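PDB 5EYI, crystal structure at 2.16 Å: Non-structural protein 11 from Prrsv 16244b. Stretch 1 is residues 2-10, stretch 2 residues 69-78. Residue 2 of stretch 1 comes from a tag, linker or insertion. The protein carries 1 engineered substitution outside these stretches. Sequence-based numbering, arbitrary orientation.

Stretch 1, residues 2-10: SGSSSPLPK
Stretch 2, residues 69-78: AGYMVGPSVF

Leu-8 anchors the apolar centre. It occupies the N-cap position before the helix that begins at Pro-9, with phi/psi of -60/146 and an m,t rotamer. Its CA-to-CB bond points sideways, but the branched end comes nearer stretch 2, placing Leu-8 CD2 3.7 Å from Val-77 CG1 and 4.2 Å from Met-72 CG. Val-77 adopts the t rotamer. Met-72 has rotamer m, t, p (chi1 -61°, chi2 -170°, chi3 64°), and Met-72 SD lies 4.2 Å from Pro-9 CD, so a thioether meets a pyrrolidine ring. Gly-70 suits its place because a CB there would lie 2.9 Å from Leu-8 CD1, a clash; Leu-8 CG is 3.7 Å from Gly-70 O.

Outside this cluster the backbones run antiparallel, with Ser-6 opposite Met-72 at a CA-CA distance of 5.1 Å. Both are extended (phi/psi -143/159 and -124/144), and two hydrogen bonds join them: Ser-6 N to Met-72 O, 2.8 Å and bent to 130°, and Met-72 N to Ser-6 O, 2.9 Å and straighter at 164°. Met-72 O also receives a CA-H...O contact from Ser-5 CA at 3.3 Å. Stretch 2 is itself a hairpin, closed by Phe-78 N to Tyr-71 O at 2.7 Å and turning through a type II' turn from Val-73 to Ser-76; Gly-74, at phi/psi 63/-140, fits the positive phi that favours glycine.

Ser-5 CB packs obliquely against the Tyr-71 ring, 3.4 Å from Tyr-71 CD1 (Tyr-71 chi1 65°, chi2 97°). Val-73, in the t rotamer, brings CG1 within 3.6 Å of Gly-3 N.

At the polar edge, Ser-6 takes the p rotamer (chi1 42°). Water 1 is hydrogen-bonded to Ser-4 O and Ser-6 OG, each 2.7 Å from its oxygen. Water 2 is hydrogen-bonded to Ser-6 OG at 3.3 Å and Gly-74 O at 2.8 Å, linking strand to turn. Water 3 accepts from Leu-8 N at 3.0 Å and donates to Gly-70 O at 2.6 Å, bridging the backbones beyond the direct pair.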

# COMPACT_ATOMS: atom_id res chain seq x y z
N SER A 2 21.99 37.09 0.94
CA SER A 2 21.54 35.67 0.85
C SER A 2 22.69 34.74 1.25
O SER A 2 23.50 35.11 2.11
CB SER A 2 21.03 35.35 -0.56
N GLY A 3 22.74 33.55 0.66
CA GLY A 3 23.91 32.68 0.79
C GLY A 3 23.60 31.23 0.48
O GLY A 3 22.78 30.93 -0.40
N SER A 4 24.27 30.32 1.19
CA SER A 4 24.12 28.90 0.91
C SER A 4 22.83 28.40 1.53
O SER A 4 22.55 28.62 2.70
CB SER A 4 25.31 28.05 1.36
OG SER A 4 26.29 27.98 0.33
N SER A 5 22.05 27.74 0.69
CA SER A 5 20.88 27.05 1.12
C SER A 5 21.31 25.80 1.89
O SER A 5 22.40 25.27 1.69
CB SER A 5 20.04 26.69 -0.10
OG SER A 5 20.89 26.45 -1.19
N SER A 6 20.45 25.37 2.80
CA SER A 6 20.73 24.25 3.68
C SER A 6 19.45 23.46 3.89
O SER A 6 18.36 24.00 3.68
CB SER A 6 21.30 24.73 5.01
OG SER A 6 20.61 25.87 5.49
N PRO A 7 19.58 22.18 4.30
CA PRO A 7 18.40 21.36 4.46
C PRO A 7 17.52 21.78 5.61
O PRO A 7 18.00 22.38 6.59
CB PRO A 7 18.96 19.95 4.72
CG PRO A 7 20.33 20.19 5.24
CD PRO A 7 20.82 21.40 4.50
N LEU A 8 16.24 21.44 5.48
CA LEU A 8 15.32 21.46 6.61
C LEU A 8 15.87 20.47 7.65
O LEU A 8 16.47 19.47 7.27
CB LEU A 8 13.91 21.06 6.18
CG LEU A 8 13.24 21.98 5.14
CD1 LEU A 8 11.97 21.34 4.61
CD2 LEU A 8 12.93 23.34 5.73
N PRO A 9 15.68 20.75 8.96
CA PRO A 9 16.34 19.88 9.96
C PRO A 9 16.11 18.38 9.78
O PRO A 9 17.06 17.60 9.86
CB PRO A 9 15.78 20.39 11.29
CG PRO A 9 15.51 21.84 11.04
CD PRO A 9 15.10 21.96 9.59
N LYS A 10 14.87 18.00 9.50
CA LYS A 10 14.49 16.60 9.33
C LYS A 10 15.29 15.81 8.29
O LYS A 10 15.52 14.62 8.48
CB LYS A 10 13.00 16.48 9.03
CG LYS A 10 12.54 17.13 7.74
CD LYS A 10 11.04 17.34 7.75
CE LYS A 10 10.60 18.13 6.54
NZ LYS A 10 9.14 18.40 6.59
N ALA A 69 13.24 20.69 -2.86
CA ALA A 69 13.18 20.53 -1.43
C ALA A 69 13.02 21.89 -0.78
O ALA A 69 13.56 22.88 -1.26
CB ALA A 69 14.43 19.86 -0.92
N GLY A 70 12.29 21.93 0.33
CA GLY A 70 12.31 23.11 1.18
C GLY A 70 13.73 23.30 1.68
O GLY A 70 14.51 22.35 1.73
N TYR A 71 14.08 24.53 2.01
CA TYR A 71 15.45 24.83 2.41
C TYR A 71 15.50 26.07 3.26
O TYR A 71 14.53 26.82 3.33
CB TYR A 71 16.36 24.99 1.18
CG TYR A 71 16.03 26.17 0.28
CD1 TYR A 71 16.73 27.37 0.40
CD2 TYR A 71 15.04 26.08 -0.69
CE1 TYR A 71 16.43 28.46 -0.41
CE2 TYR A 71 14.74 27.17 -1.51
CZ TYR A 71 15.45 28.35 -1.37
OH TYR A 71 15.16 29.43 -2.17
N MET A 72 16.64 26.27 3.89
CA MET A 72 16.88 27.42 4.74
C MET A 72 18.11 28.20 4.30
O MET A 72 19.09 27.63 3.81
CB MET A 72 17.04 26.98 6.20
CG MET A 72 15.79 26.29 6.73
SD MET A 72 15.78 25.99 8.51
CE MET A 72 15.82 27.65 9.19
N VAL A 73 18.03 29.52 4.44
CA VAL A 73 19.18 30.40 4.35
C VAL A 73 19.12 31.21 5.63
O VAL A 73 18.21 32.02 5.82
CB VAL A 73 19.12 31.33 3.12
CG1 VAL A 73 20.36 32.23 3.07
CG2 VAL A 73 18.98 30.51 1.84
N GLY A 74 20.08 30.97 6.52
CA GLY A 74 20.02 31.54 7.85
C GLY A 74 18.79 31.00 8.55
O GLY A 74 18.44 29.83 8.38
N PRO A 75 18.09 31.86 9.32
CA PRO A 75 16.91 31.39 10.03
C PRO A 75 15.63 31.31 9.18
O PRO A 75 14.60 30.86 9.69
CB PRO A 75 16.76 32.42 11.16
CG PRO A 75 17.28 33.67 10.56
CD PRO A 75 18.35 33.29 9.57
N SER A 76 15.68 31.73 7.91
CA SER A 76 14.49 31.73 7.05
C SER A 76 14.35 30.42 6.29
O SER A 76 15.33 29.87 5.79
CB SER A 76 14.55 32.88 6.06
OG SER A 76 14.67 34.11 6.74
N VAL A 77 13.10 29.95 6.22
CA VAL A 77 12.73 28.75 5.49
C VAL A 77 12.10 29.19 4.17
O VAL A 77 11.27 30.11 4.14
CB VAL A 77 11.69 27.92 6.28
CG1 VAL A 77 11.28 26.68 5.50
CG2 VAL A 77 12.24 27.54 7.64
N PHE A 78 12.49 28.52 3.09
CA PHE A 78 11.93 28.78 1.77
C PHE A 78 11.33 27.51 1.20
O PHE A 78 11.83 26.40 1.44
CB PHE A 78 13.00 29.35 0.84
CG PHE A 78 13.59 30.63 1.34
CD1 PHE A 78 14.68 30.63 2.20
CD2 PHE A 78 13.02 31.85 0.99
CE1 PHE A 78 15.21 31.82 2.69
CE2 PHE A 78 13.54 33.05 1.47
CZ PHE A 78 14.64 33.03 2.32
O HOH W 1 21.78 28.29 5.31
O HOH W 2 20.56 28.12 7.89
O HOH W 3 15.26 20.16 2.99